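Local coordinates for putative exported protein (Bordetella pertussis Tohama I, PDB 2PFY) that binds pyroglutamic acid as an extracytoplasmic solute receptor and probably delivers it to a tripartite ATP-independent periplasmic (TRAP) transporter, at residues Phe77-Val82 with Ser282-Lys287; Ala104-Lys109 with Gly289-Gln294; Gln170-Gly175 with Trp193-Tyr198. One frame throughout, in Å; residues are numbered along the deposited sequence.

Interaction 1 (Phe77-Val82 with Ser282-Lys287)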
ATOM      1  N   PHE A  77       1.896 -10.451  -5.681  1.00 30.52           N
ATOM      2  CA  PHE A  77       1.241  -9.397  -4.858  1.00 29.93           C
ATOM      3  C   PHE A  77       2.245  -8.345  -4.322  1.00 30.04           C
ATOM      4  O   PHE A  77       1.853  -7.333  -3.711  1.00 29.31           O
ATOM      5  CB  PHE A  77       0.419 -10.028  -3.719  1.00 29.85           C
ATOM      6  CG  PHE A  77      -0.883 -10.680  -4.184  1.00 29.88           C
ATOM      7  CD1 PHE A  77      -2.078  -9.994  -4.105  1.00 28.42           C
ATOM      8  CD2 PHE A  77      -0.896 -11.984  -4.711  1.00 30.89           C
ATOM      9  CE1 PHE A  77      -3.287 -10.571  -4.535  1.00 28.86           C
ATOM     10  CE2 PHE A  77      -2.103 -12.568  -5.153  1.00 29.43           C
ATOM     11  CZ  PHE A  77      -3.297 -11.862  -5.054  1.00 29.99           C
ATOM     12  N   GLU A  78       3.538  -8.567  -4.557  1.00 29.79           N
ATOM     13  CA  GLU A  78       4.547  -7.580  -4.118  1.00 30.31           C
ATOM     14  C   GLU A  78       5.434  -7.008  -5.230  1.00 29.41           C
ATOM     15  O   GLU A  78       6.474  -6.381  -4.947  1.00 28.81           O
ATOM     16  CB  GLU A  78       5.405  -8.142  -2.970  1.00 30.00           C
ATOM     17  CG  GLU A  78       6.294  -9.300  -3.415  1.00 32.26           C
ATOM     18  CD  GLU A  78       7.085  -9.935  -2.291  1.00 32.17           C
ATOM     19  OE1 GLU A  78       6.643  -9.918  -1.115  1.00 33.95           O
ATOM     20  OE2 GLU A  78       8.161 -10.481  -2.607  1.00 35.58           O
ATOM     21  N   ILE A  79       5.043  -7.192  -6.486  1.00 28.26           N
ATOM     22  CA  ILE A  79       5.799  -6.564  -7.570  1.00 28.24           C
ATOM     23  C   ILE A  79       5.791  -5.026  -7.475  1.00 27.18           C
ATOM     24  O   ILE A  79       6.705  -4.371  -7.963  1.00 27.56           O
ATOM     25  CB  ILE A  79       5.363  -7.072  -9.017  1.00 28.14           C
ATOM     26  CG1 ILE A  79       6.372  -6.683 -10.099  1.00 29.96           C
ATOM     27  CG2 ILE A  79       3.990  -6.552  -9.433  1.00 27.35           C
ATOM     28  CD1 ILE A  79       7.786  -7.219  -9.916  1.00 32.30           C
ATOM     29  N   ASP A  80       4.771  -4.466  -6.833  1.00 26.23           N
ATOM     30  CA  ASP A  80       4.648  -3.024  -6.655  1.00 25.45           C
ATOM     31  C   ASP A  80       5.628  -2.457  -5.623  1.00 26.02           C
ATOM     32  O   ASP A  80       5.690  -1.225  -5.412  1.00 25.96           O
ATOM     33  CB  ASP A  80       3.181  -2.639  -6.308  1.00 25.69           C
ATOM     34  CG  ASP A  80       2.754  -3.097  -4.907  1.00 24.41           C
ATOM     35  OD1 ASP A  80       3.586  -3.640  -4.152  1.00 24.53           O
ATOM     36  OD2 ASP A  80       1.570  -2.929  -4.553  1.00 26.00           O
ATOM     37  N   SER A  81       6.395  -3.341  -4.983  1.00 25.79           N
ATOM     38  CA  SER A  81       7.349  -2.932  -3.957  1.00 26.09           C
ATOM     39  C   SER A  81       8.824  -3.153  -4.338  1.00 26.46           C
ATOM     40  O   SER A  81       9.706  -2.994  -3.497  1.00 26.80           O
ATOM     41  CB  SER A  81       7.027  -3.600  -2.615  1.00 25.70           C
ATOM     42  OG  SER A  81       5.707  -3.259  -2.185  1.00 27.83           O
ATOM     43  N   VAL A  82       9.088  -3.538  -5.587  1.00 26.72           N
ATOM     44  CA  VAL A  82      10.473  -3.673  -6.066  1.00 27.21           C
ATOM     45  C   VAL A  82      11.077  -2.279  -6.309  1.00 26.79           C
ATOM     46  O   VAL A  82      10.554  -1.535  -7.135  1.00 27.57           O
ATOM     47  CB  VAL A  82      10.565  -4.491  -7.382  1.00 27.35           C
ATOM     48  CG1 VAL A  82      12.029  -4.442  -7.950  1.00 29.58           C
ATOM     49  CG2 VAL A  82      10.054  -5.938  -7.191  1.00 27.55           C
ATOM     50  N   SER A 282      15.442  -9.579  -9.635  1.00 41.94           N
ATOM     51  CA  SER A 282      16.048 -10.859  -9.985  1.00 43.11           C
ATOM     52  C   SER A 282      15.544 -11.939  -9.014  1.00 43.84           C
ATOM     53  O   SER A 282      15.008 -12.966  -9.453  1.00 44.78           O
ATOM     54  CB  SER A 282      17.590 -10.733 -10.029  1.00 42.87           C
ATOM     55  OG  SER A 282      18.256 -11.974  -9.821  1.00 44.06           O
ATOM     56  N   ASP A 283      15.697 -11.691  -7.711  1.00 44.13           N
ATOM     57  CA  ASP A 283      15.161 -12.545  -6.646  1.00 44.05           C
ATOM     58  C   ASP A 283      13.681 -12.836  -6.874  1.00 43.95           C
ATOM     59  O   ASP A 283      13.223 -13.971  -6.671  1.00 43.93           O
ATOM     60  CB  ASP A 283      15.283 -11.840  -5.285  1.00 44.77           C
ATOM     61  CG  ASP A 283      16.675 -11.934  -4.677  1.00 46.32           C
ATOM     62  OD1 ASP A 283      17.474 -12.740  -5.176  1.00 44.92           O
ATOM     63  OD2 ASP A 283      16.959 -11.208  -3.687  1.00 46.61           O
ATOM     64  N   TRP A 284      12.940 -11.798  -7.288  1.00 42.97           N
ATOM     65  CA  TRP A 284      11.498 -11.893  -7.494  1.00 41.96           C
ATOM     66  C   TRP A 284      11.180 -12.787  -8.692  1.00 42.47           C
ATOM     67  O   TRP A 284      10.319 -13.663  -8.598  1.00 42.39           O
ATOM     68  CB  TRP A 284      10.875 -10.506  -7.695  1.00 40.43           C
ATOM     69  CG  TRP A 284       9.371 -10.534  -7.907  1.00 38.63           C
ATOM     70  CD1 TRP A 284       8.405 -10.449  -6.936  1.00 36.98           C
ATOM     71  CD2 TRP A 284       8.672 -10.628  -9.158  1.00 37.21           C
ATOM     72  NE1 TRP A 284       7.154 -10.488  -7.504  1.00 36.93           N
ATOM     73  CE2 TRP A 284       7.280 -10.594  -8.863  1.00 36.25           C
ATOM     74  CE3 TRP A 284       9.079 -10.725 -10.499  1.00 35.29           C
ATOM     75  CZ2 TRP A 284       6.300 -10.665  -9.853  1.00 36.34           C
ATOM     76  CZ3 TRP A 284       8.097 -10.792 -11.492  1.00 37.76           C
ATOM     77  CH2 TRP A 284       6.721 -10.765 -11.160  1.00 37.32           C
ATOM     78  N   SER A 285      11.864 -12.540  -9.809  1.00 43.58           N
ATOM     79  CA  SER A 285      11.704 -13.318 -11.048  1.00 44.14           C
ATOM     80  C   SER A 285      11.928 -14.811 -10.856  1.00 44.73           C
ATOM     81  O   SER A 285      11.233 -15.627 -11.466  1.00 44.68           O
ATOM     82  CB  SER A 285      12.656 -12.802 -12.125  1.00 44.29           C
ATOM     83  OG  SER A 285      12.123 -11.664 -12.778  1.00 44.78           O
ATOM     84  N   LYS A 286      12.898 -15.161 -10.010  1.00 45.92           N
ATOM     85  CA  LYS A 286      13.184 -16.556  -9.689  1.00 47.16           C
ATOM     86  C   LYS A 286      11.988 -17.245  -9.010  1.00 48.05           C
ATOM     87  O   LYS A 286      11.617 -18.360  -9.393  1.00 48.24           O
ATOM     88  CB  LYS A 286      14.453 -16.684  -8.825  1.00 47.35           C
ATOM     89  CG  LYS A 286      15.762 -16.321  -9.554  1.00 48.02           C
ATOM     90  CD  LYS A 286      16.981 -16.335  -8.606  1.00 47.72           C
ATOM     91  CE  LYS A 286      18.260 -15.886  -9.323  1.00 49.55           C
ATOM     92  NZ  LYS A 286      19.438 -15.707  -8.395  1.00 50.15           N
ATOM     93  N   LYS A 287      11.374 -16.572  -8.026  1.00 48.23           N
ATOM     94  CA  LYS A 287      10.302 -17.184  -7.228  1.00 48.35           C
ATOM     95  C   LYS A 287       8.906 -16.989  -7.841  1.00 48.76           C
ATOM     96  O   LYS A 287       7.951 -17.669  -7.480  1.00 48.30           O
ATOM     97  CB  LYS A 287      10.363 -16.731  -5.755  1.00 48.46           C
ATOM     98  CG  LYS A 287      10.126 -15.219  -5.531  1.00 48.60           C
ATOM     99  CD  LYS A 287       9.935 -14.859  -4.060  1.00 47.82           C
ATOM    100  CE  LYS A 287       9.438 -13.404  -3.943  1.00 47.58           C
ATOM    101  NZ  LYS A 287       9.502 -12.907  -2.547  1.00 45.17           N
TER
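I79 and W284 meet where a loop containing 3-10 turns lies against helix 267-287. The methyl CD1 of I79 stands over one face of the indole and makes a CH-pi contact: CD1 is 3.5 Å from the centroid of the W284 six-membered ring and only 9° off its normal. I79 CB settles 3.8 Å from W284 CZ2, so the isoleucine meets the indole through its branch point as well as its tip. On W284, CG lies anti to the backbone N (chi1 -180°), which carries the indole toward the loop. The ring's polar atom is satisfied by the loop itself: NE1 donates to the carbonyl O of P75, just ahead of 77-82, and this bond helps fix the rotation of the indole while I79 lies over its face.

Beside the edge of the same ring runs E78, with CG near the ring plane. Its chain is extended beyond CG, and OE2 receives NZ of K287 in a salt bridge of 2.8 Å, a charged hydrogen bond that meets the syn side of the carboxylate but 31° out of its plane. E78 is buried whereas K287 reaches in from an exposed position, so the lysine probably offsets a carboxylate that would otherwise be costly to bury. E78 also touches A147 and S148 of helix 147-155. Behind the contact, S81 OG donates to D80 OD1 at 2.9 Å, and the other oxygen, D80 OD2, accepts from the backbone N of Q208; both carboxylate oxygens are thus engaged. Polar bonds flanking an aromatic-aliphatic centre here join a C-terminal helix to the loop between strand 62-66 and helix 89-108, within the periplasmic solute-binding fold of the DctP family.

Interaction 2 (Ala104-Lys109 with Gly289-Gln294)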
ATOM      1  N   ALA A 104      -6.512 -10.696  -9.647  1.00 28.79           N
ATOM      2  CA  ALA A 104      -7.938 -10.948  -9.598  1.00 29.66           C
ATOM      3  C   ALA A 104      -8.188 -12.448  -9.774  1.00 30.96           C
ATOM      4  O   ALA A 104      -9.072 -13.045  -9.119  1.00 31.07           O
ATOM      5  CB  ALA A 104      -8.663 -10.100 -10.681  1.00 29.14           C
ATOM      6  N   GLN A 105      -7.367 -13.059 -10.628  1.00 31.45           N
ATOM      7  CA  GLN A 105      -7.450 -14.483 -10.839  1.00 33.25           C
ATOM      8  C   GLN A 105      -6.936 -15.261  -9.650  1.00 32.17           C
ATOM      9  O   GLN A 105      -7.614 -16.184  -9.195  1.00 31.93           O
ATOM     10  CB  GLN A 105      -6.770 -14.885 -12.154  1.00 33.85           C
ATOM     11  CG  GLN A 105      -7.645 -14.508 -13.372  1.00 40.83           C
ATOM     12  CD  GLN A 105      -9.177 -14.698 -13.130  1.00 48.83           C
ATOM     13  OE1 GLN A 105      -9.657 -15.812 -12.818  1.00 52.84           O
ATOM     14  NE2 GLN A 105      -9.939 -13.603 -13.280  1.00 50.52           N
ATOM     15  N   ARG A 106      -5.794 -14.852  -9.098  1.00 32.34           N
ATOM     16  CA  ARG A 106      -5.250 -15.515  -7.895  1.00 31.99           C
ATOM     17  C   ARG A 106      -6.199 -15.383  -6.706  1.00 31.34           C
ATOM     18  O   ARG A 106      -6.319 -16.315  -5.902  1.00 31.11           O
ATOM     19  CB  ARG A 106      -3.842 -15.015  -7.519  1.00 33.09           C
ATOM     20  CG  ARG A 106      -2.724 -15.314  -8.558  1.00 35.27           C
ATOM     21  CD  ARG A 106      -2.237 -16.791  -8.545  1.00 38.75           C
ATOM     22  NE  ARG A 106      -1.285 -17.068  -9.634  1.00 42.15           N
ATOM     23  CZ  ARG A 106       0.042 -17.112  -9.511  1.00 45.25           C
ATOM     24  NH1 ARG A 106       0.640 -16.894  -8.346  1.00 48.77           N
ATOM     25  NH2 ARG A 106       0.788 -17.355 -10.572  1.00 46.17           N
ATOM     26  N   LEU A 107      -6.862 -14.234  -6.585  1.00 29.60           N
ATOM     27  CA  LEU A 107      -7.825 -14.045  -5.497  1.00 29.96           C
ATOM     28  C   LEU A 107      -9.115 -14.858  -5.685  1.00 30.03           C
ATOM     29  O   LEU A 107      -9.658 -15.407  -4.729  1.00 28.19           O
ATOM     30  CB  LEU A 107      -8.166 -12.562  -5.327  1.00 29.64           C
ATOM     31  CG  LEU A 107      -7.054 -11.662  -4.751  1.00 29.04           C
ATOM     32  CD1 LEU A 107      -7.513 -10.235  -4.922  1.00 28.35           C
ATOM     33  CD2 LEU A 107      -6.700 -11.968  -3.282  1.00 26.66           C
ATOM     34  N   ASP A 108      -9.600 -14.917  -6.918  1.00 31.46           N
ATOM     35  CA  ASP A 108     -10.827 -15.671  -7.209  1.00 33.89           C
ATOM     36  C   ASP A 108     -10.675 -17.149  -6.776  1.00 34.89           C
ATOM     37  O   ASP A 108     -11.593 -17.726  -6.189  1.00 35.08           O
ATOM     38  CB  ASP A 108     -11.182 -15.538  -8.698  1.00 34.20           C
ATOM     39  CG  ASP A 108     -12.378 -16.380  -9.096  1.00 35.57           C
ATOM     40  OD1 ASP A 108     -13.509 -15.974  -8.803  1.00 33.50           O
ATOM     41  OD2 ASP A 108     -12.179 -17.434  -9.723  1.00 38.33           O
ATOM     42  N   LYS A 109      -9.507 -17.737  -7.033  1.00 35.69           N
ATOM     43  CA  LYS A 109      -9.212 -19.113  -6.627  1.00 37.30           C
ATOM     44  C   LYS A 109      -9.254 -19.266  -5.102  1.00 36.75           C
ATOM     45  O   LYS A 109      -9.386 -20.368  -4.584  1.00 37.24           O
ATOM     46  CB  LYS A 109      -7.848 -19.561  -7.169  1.00 37.72           C
ATOM     47  CG  LYS A 109      -7.844 -19.882  -8.660  1.00 41.46           C
ATOM     48  CD  LYS A 109      -6.446 -19.682  -9.276  1.00 46.48           C
ATOM     49  CE  LYS A 109      -6.528 -19.147 -10.739  1.00 50.67           C
ATOM     50  NZ  LYS A 109      -5.412 -18.171 -11.120  1.00 53.62           N
ATOM     51  N   GLY A 289       6.650 -17.466 -11.197  1.00 53.47           N
ATOM     52  CA  GLY A 289       6.756 -18.529 -12.199  1.00 53.66           C
ATOM     53  C   GLY A 289       6.785 -17.910 -13.570  1.00 53.91           C
ATOM     54  O   GLY A 289       7.408 -16.871 -13.769  1.00 53.74           O
ATOM     55  N   ALA A 290       6.084 -18.547 -14.504  1.00 54.25           N
ATOM     56  CA  ALA A 290       5.850 -18.005 -15.833  1.00 54.40           C
ATOM     57  C   ALA A 290       4.840 -16.866 -15.753  1.00 54.29           C
ATOM     58  O   ALA A 290       4.811 -15.988 -16.619  1.00 54.41           O
ATOM     59  CB  ALA A 290       5.336 -19.107 -16.773  1.00 54.45           C
ATOM     60  N   ASP A 291       3.996 -16.897 -14.726  1.00 54.02           N
ATOM     61  CA  ASP A 291       3.021 -15.831 -14.510  1.00 53.87           C
ATOM     62  C   ASP A 291       3.757 -14.518 -14.222  1.00 52.89           C
ATOM     63  O   ASP A 291       3.447 -13.488 -14.809  1.00 52.33           O
ATOM     64  CB  ASP A 291       2.037 -16.202 -13.393  1.00 54.22           C
ATOM     65  CG  ASP A 291       1.224 -17.479 -13.711  1.00 55.32           C
ATOM     66  OD1 ASP A 291       0.014 -17.518 -13.418  1.00 53.54           O
ATOM     67  OD2 ASP A 291       1.806 -18.452 -14.235  1.00 58.11           O
ATOM     68  N   GLY A 292       4.756 -14.586 -13.349  1.00 52.45           N
ATOM     69  CA  GLY A 292       5.683 -13.475 -13.128  1.00 52.67           C
ATOM     70  C   GLY A 292       6.251 -12.908 -14.420  1.00 52.86           C
ATOM     71  O   GLY A 292       6.111 -11.706 -14.695  1.00 52.13           O
ATOM     72  N   GLN A 293       6.882 -13.773 -15.223  1.00 52.70           N
ATOM     73  CA  GLN A 293       7.463 -13.341 -16.500  1.00 52.59           C
ATOM     74  C   GLN A 293       6.451 -12.716 -17.457  1.00 52.19           C
ATOM     75  O   GLN A 293       6.764 -11.725 -18.113  1.00 52.17           O
ATOM     76  CB  GLN A 293       8.241 -14.474 -17.192  1.00 53.07           C
ATOM     77  CG  GLN A 293       9.626 -14.769 -16.587  1.00 54.30           C
ATOM     78  CD  GLN A 293      10.627 -13.609 -16.705  1.00 55.30           C
ATOM     79  OE1 GLN A 293      10.529 -12.750 -17.589  1.00 54.90           O
ATOM     80  NE2 GLN A 293      11.597 -13.587 -15.795  1.00 56.92           N
ATOM     81  N   GLN A 294       5.239 -13.266 -17.537  1.00 52.07           N
ATOM     82  CA  GLN A 294       4.225 -12.636 -18.394  1.00 52.59           C
ATOM     83  C   GLN A 294       3.753 -11.273 -17.869  1.00 51.40           C
ATOM     84  O   GLN A 294       3.329 -10.419 -18.651  1.00 51.40           O
ATOM     85  CB  GLN A 294       3.050 -13.561 -18.810  1.00 52.65           C
ATOM     86  CG  GLN A 294       2.437 -14.496 -17.765  1.00 54.97           C
ATOM     87  CD  GLN A 294       1.377 -15.457 -18.366  1.00 55.17           C
ATOM     88  OE1 GLN A 294       0.310 -15.023 -18.829  1.00 58.21           O
ATOM     89  NE2 GLN A 294       1.673 -16.763 -18.343  1.00 55.91           N
TER
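R106 near the C-terminal end of helix 89-108 faces D291 in the first turn of helix 290-300, and these two residues bring the backbones closest, their CA atoms 10.6 Å apart. The contact is a single interhelical salt bridge on the surface of the periplasmic solute-binding fold, spanned entirely by side chains. NH2 of R106 donates to OD1 of D291 at 3.0 Å, and the N-H...O angle of 162° makes the bond nearly straight.

The bridge is single-point, only NH2 meeting OD1, and the guanidinium and carboxylate planes stand 58° apart. Seen from the arginine, OD1 lies at the edge of the guanidinium, 7° out of its plane; seen from the aspartate, the nitrogen comes from well above the carboxylate plane. The R106 chain bends at chi2, which turns its outer part across toward the second helix. The other terminal nitrogen, NH1, forms a salt bridge with D74 OD2 in the loop before helix 89-108. One guanidinium therefore serves two carboxylates, and the bond to D74 limits how it can rotate. L76 and F77 of that loop also touch the R106 side chain.

G289 occupies the N-cap position of helix 290-300, and D291, two residues on, carries a negative charge in the first turn, where it would probably interact favourably with the helix dipole. K109 may add to the attraction without touching, its NZ staying 5.9 Å from D291 OD1. NH2 of R106 also lies against the base of the carboxylate, 3.2 Å from D291 CG, with D291 CB nearly as close at 3.3 Å.

Interaction 3 (Gln170-Gly175 with Trp193-Tyr198)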
ATOM      1  N   GLN A 170       4.218   5.143  18.492  1.00 29.04           N
ATOM      2  CA  GLN A 170       4.651   4.370  19.671  1.00 29.95           C
ATOM      3  C   GLN A 170       6.036   3.789  19.506  1.00 29.36           C
ATOM      4  O   GLN A 170       6.889   3.906  20.422  1.00 29.42           O
ATOM      5  CB  GLN A 170       3.715   3.166  19.867  1.00 31.51           C
ATOM      6  CG  GLN A 170       2.512   3.436  20.709  1.00 36.94           C
ATOM      7  CD  GLN A 170       2.825   3.359  22.177  1.00 42.42           C
ATOM      8  OE1 GLN A 170       3.803   2.730  22.587  1.00 43.28           O
ATOM      9  NE2 GLN A 170       1.991   4.009  22.986  1.00 44.72           N
ATOM     10  N   ALA A 171       6.248   3.129  18.366  1.00 27.29           N
ATOM     11  CA  ALA A 171       7.498   2.432  18.084  1.00 27.95           C
ATOM     12  C   ALA A 171       8.701   3.400  18.084  1.00 29.29           C
ATOM     13  O   ALA A 171       9.753   3.062  18.624  1.00 29.57           O
ATOM     14  CB  ALA A 171       7.417   1.634  16.769  1.00 25.91           C
ATOM     15  N   PHE A 172       8.539   4.583  17.497  1.00 29.01           N
ATOM     16  CA  PHE A 172       9.565   5.637  17.610  1.00 30.85           C
ATOM     17  C   PHE A 172       9.794   6.142  19.023  1.00 32.53           C
ATOM     18  O   PHE A 172      10.933   6.419  19.402  1.00 32.88           O
ATOM     19  CB  PHE A 172       9.251   6.836  16.724  1.00 29.68           C
ATOM     20  CG  PHE A 172       9.760   6.687  15.336  1.00 30.05           C
ATOM     21  CD1 PHE A 172       8.922   6.213  14.321  1.00 30.98           C
ATOM     22  CD2 PHE A 172      11.088   6.990  15.033  1.00 26.39           C
ATOM     23  CE1 PHE A 172       9.405   6.059  13.012  1.00 28.84           C
ATOM     24  CE2 PHE A 172      11.580   6.832  13.749  1.00 26.62           C
ATOM     25  CZ  PHE A 172      10.742   6.375  12.731  1.00 27.69           C
ATOM     26  N   SER A 173       8.717   6.258  19.784  1.00 34.31           N
ATOM     27  CA  SER A 173       8.766   6.833  21.118  1.00 36.83           C
ATOM     28  C   SER A 173       9.551   5.920  22.068  1.00 37.33           C
ATOM     29  O   SER A 173      10.322   6.382  22.908  1.00 37.75           O
ATOM     30  CB  SER A 173       7.338   7.057  21.620  1.00 38.06           C
ATOM     31  OG  SER A 173       7.347   7.960  22.696  1.00 43.18           O
ATOM     32  N   THR A 174       9.388   4.624  21.910  1.00 36.96           N
ATOM     33  CA  THR A 174      10.028   3.675  22.818  1.00 37.42           C
ATOM     34  C   THR A 174      11.349   3.179  22.239  1.00 36.36           C
ATOM     35  O   THR A 174      11.988   2.310  22.822  1.00 37.61           O
ATOM     36  CB  THR A 174       9.093   2.474  23.092  1.00 37.50           C
ATOM     37  OG1 THR A 174       8.841   1.799  21.853  1.00 38.12           O
ATOM     38  CG2 THR A 174       7.770   2.958  23.681  1.00 37.50           C
ATOM     39  N   GLY A 175      11.742   3.713  21.084  1.00 35.02           N
ATOM     40  CA  GLY A 175      13.017   3.374  20.461  1.00 33.09           C
ATOM     41  C   GLY A 175      13.050   2.041  19.754  1.00 32.46           C
ATOM     42  O   GLY A 175      14.120   1.521  19.441  1.00 32.78           O
ATOM     43  N   TRP A 193       6.567  14.611  11.691  1.00 18.35           N
ATOM     44  CA  TRP A 193       7.482  15.681  12.167  1.00 19.45           C
ATOM     45  C   TRP A 193       7.663  15.693  13.692  1.00 20.84           C
ATOM     46  O   TRP A 193       8.643  16.274  14.172  1.00 22.08           O
ATOM     47  CB  TRP A 193       7.033  17.062  11.709  1.00 19.11           C
ATOM     48  CG  TRP A 193       5.539  17.365  11.967  1.00 18.65           C
ATOM     49  CD1 TRP A 193       4.989  17.875  13.108  1.00 18.39           C
ATOM     50  CD2 TRP A 193       4.458  17.153  11.045  1.00 16.94           C
ATOM     51  NE1 TRP A 193       3.622  18.022  12.946  1.00 19.51           N
ATOM     52  CE2 TRP A 193       3.277  17.580  11.681  1.00 18.39           C
ATOM     53  CE3 TRP A 193       4.386  16.665   9.725  1.00 15.28           C
ATOM     54  CZ2 TRP A 193       2.017  17.524  11.052  1.00 16.69           C
ATOM     55  CZ3 TRP A 193       3.127  16.601   9.092  1.00 18.49           C
ATOM     56  CH2 TRP A 193       1.962  17.034   9.767  1.00 18.40           C
ATOM     57  N   ASP A 194       6.767  15.059  14.450  1.00 21.41           N
ATOM     58  CA  ASP A 194       6.930  14.980  15.920  1.00 22.88           C
ATOM     59  C   ASP A 194       7.998  13.969  16.345  1.00 24.53           C
ATOM     60  O   ASP A 194       8.463  14.000  17.487  1.00 24.86           O
ATOM     61  CB  ASP A 194       5.616  14.631  16.623  1.00 23.26           C
ATOM     62  CG  ASP A 194       4.611  15.769  16.599  1.00 22.19           C
ATOM     63  OD1 ASP A 194       5.001  16.929  16.440  1.00 21.00           O
ATOM     64  OD2 ASP A 194       3.416  15.511  16.766  1.00 23.26           O
ATOM     65  N   TYR A 195       8.398  13.081  15.438  1.00 25.06           N
ATOM     66  CA  TYR A 195       9.298  12.004  15.822  1.00 26.27           C
ATOM     67  C   TYR A 195      10.481  11.719  14.914  1.00 26.38           C
ATOM     68  O   TYR A 195      11.425  11.017  15.324  1.00 27.79           O
ATOM     69  CB  TYR A 195       8.496  10.726  16.202  1.00 26.99           C
ATOM     70  CG  TYR A 195       7.565  10.183  15.138  1.00 26.68           C
ATOM     71  CD1 TYR A 195       8.067   9.452  14.064  1.00 28.62           C
ATOM     72  CD2 TYR A 195       6.168  10.401  15.201  1.00 29.02           C
ATOM     73  CE1 TYR A 195       7.217   8.918  13.074  1.00 30.31           C
ATOM     74  CE2 TYR A 195       5.304   9.846  14.221  1.00 28.42           C
ATOM     75  CZ  TYR A 195       5.839   9.105  13.170  1.00 29.25           C
ATOM     76  OH  TYR A 195       5.024   8.593  12.169  1.00 28.30           O
ATOM     77  N   VAL A 196      10.461  12.260  13.693  1.00 24.98           N
ATOM     78  CA  VAL A 196      11.619  12.209  12.802  1.00 24.51           C
ATOM     79  C   VAL A 196      11.918  13.606  12.288  1.00 25.25           C
ATOM     80  O   VAL A 196      11.075  14.497  12.419  1.00 25.01           O
ATOM     81  CB  VAL A 196      11.437  11.262  11.582  1.00 25.02           C
ATOM     82  CG1 VAL A 196      11.944   9.872  11.923  1.00 22.33           C
ATOM     83  CG2 VAL A 196       9.950  11.276  11.039  1.00 21.43           C
ATOM     84  N   LYS A 197      13.105  13.800  11.705  1.00 25.46           N
ATOM     85  CA  LYS A 197      13.518  15.136  11.262  1.00 25.82           C
ATOM     86  C   LYS A 197      13.803  15.305   9.781  1.00 24.54           C
ATOM     87  O   LYS A 197      13.657  16.405   9.250  1.00 24.57           O
ATOM     88  CB  LYS A 197      14.749  15.607  12.055  1.00 26.76           C
ATOM     89  CG  LYS A 197      14.388  16.446  13.267  1.00 32.67           C
ATOM     90  CD  LYS A 197      13.672  15.606  14.344  1.00 40.53           C
ATOM     91  CE  LYS A 197      12.472  16.376  14.954  1.00 43.89           C
ATOM     92  NZ  LYS A 197      11.492  15.503  15.679  1.00 42.06           N
ATOM     93  N   TYR A 198      14.268  14.251   9.128  1.00 22.77           N
ATOM     94  CA  TYR A 198      14.652  14.322   7.705  1.00 23.25           C
ATOM     95  C   TYR A 198      13.761  13.436   6.862  1.00 21.82           C
ATOM     96  O   TYR A 198      13.530  12.301   7.230  1.00 21.84           O
ATOM     97  CB  TYR A 198      16.116  13.866   7.520  1.00 24.39           C
ATOM     98  CG  TYR A 198      17.053  14.775   8.265  1.00 26.03           C
ATOM     99  CD1 TYR A 198      17.610  15.896   7.648  1.00 27.67           C
ATOM    100  CD2 TYR A 198      17.325  14.561   9.608  1.00 29.52           C
ATOM    101  CE1 TYR A 198      18.447  16.763   8.359  1.00 29.22           C
ATOM    102  CE2 TYR A 198      18.180  15.428  10.328  1.00 30.53           C
ATOM    103  CZ  TYR A 198      18.723  16.519   9.698  1.00 29.67           C
ATOM    104  OH  TYR A 198      19.571  17.363  10.432  1.00 31.40           O
TER
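F172 and Y195 pack as an offset stack, centroids 4.7 Å apart and planes at 29°. Y195 CD1 comes over one face of the F172 ring, toward its rim, and reaches CD1 of F172 at 3.4 Å. V196 approaches the same ring obliquely, its CG1 lying 3.6 Å from F172 CE2. Consecutive loop residues thus receive one helix side chain. With CG between the backbone N and the carbonyl carbon (chi1 57°), the Y195 ring is carried toward F172.

Farther out, Y195 OH is hydrogen-bonded to S190 OG, which anchors the distal end of the ring, and V168 and P169 of helix 168-173 also touch the Y195 side chain. I177 packs on F172, while Y126 of strand 124-127 packs on V196. The helix carrying F172 finishes in a Schellman motif at G175, whose phi is positive (77°); near that end Q170 O accepts both T174 N and T174 OG1. Beyond V196, K197 and Y198 face T127 in a classic beta bulge. An apolar helix-to-loop contact results; the Y195 side chain lies about 8 Å from the bound pyroglutamic acid, outside the residues lining the pocket of this DctP-type solute receptor.

How the interactions relate
From the N terminus, the chain passes 77-82 in the loop after strand 62-66, then 104-109 at the end of helix 89-108. Next come 170-175 and 193-198, which close interaction 3 across a short loop holding helix 184-189. Much later, 282-287 returns to close interaction 1, and 289-294 closes interaction 2. The loops of interactions 1 and 2 therefore cross, and interaction 3 is nested inside both. Interactions 1 and 2 touch, W284 packing on G292 and F77 on L107; together they tie the two consecutive C-terminal helices to the region around 77-109. Interaction 3 lies apart, its centre about 30 Å from that of interaction 1 and 39 Å from that of interaction 2.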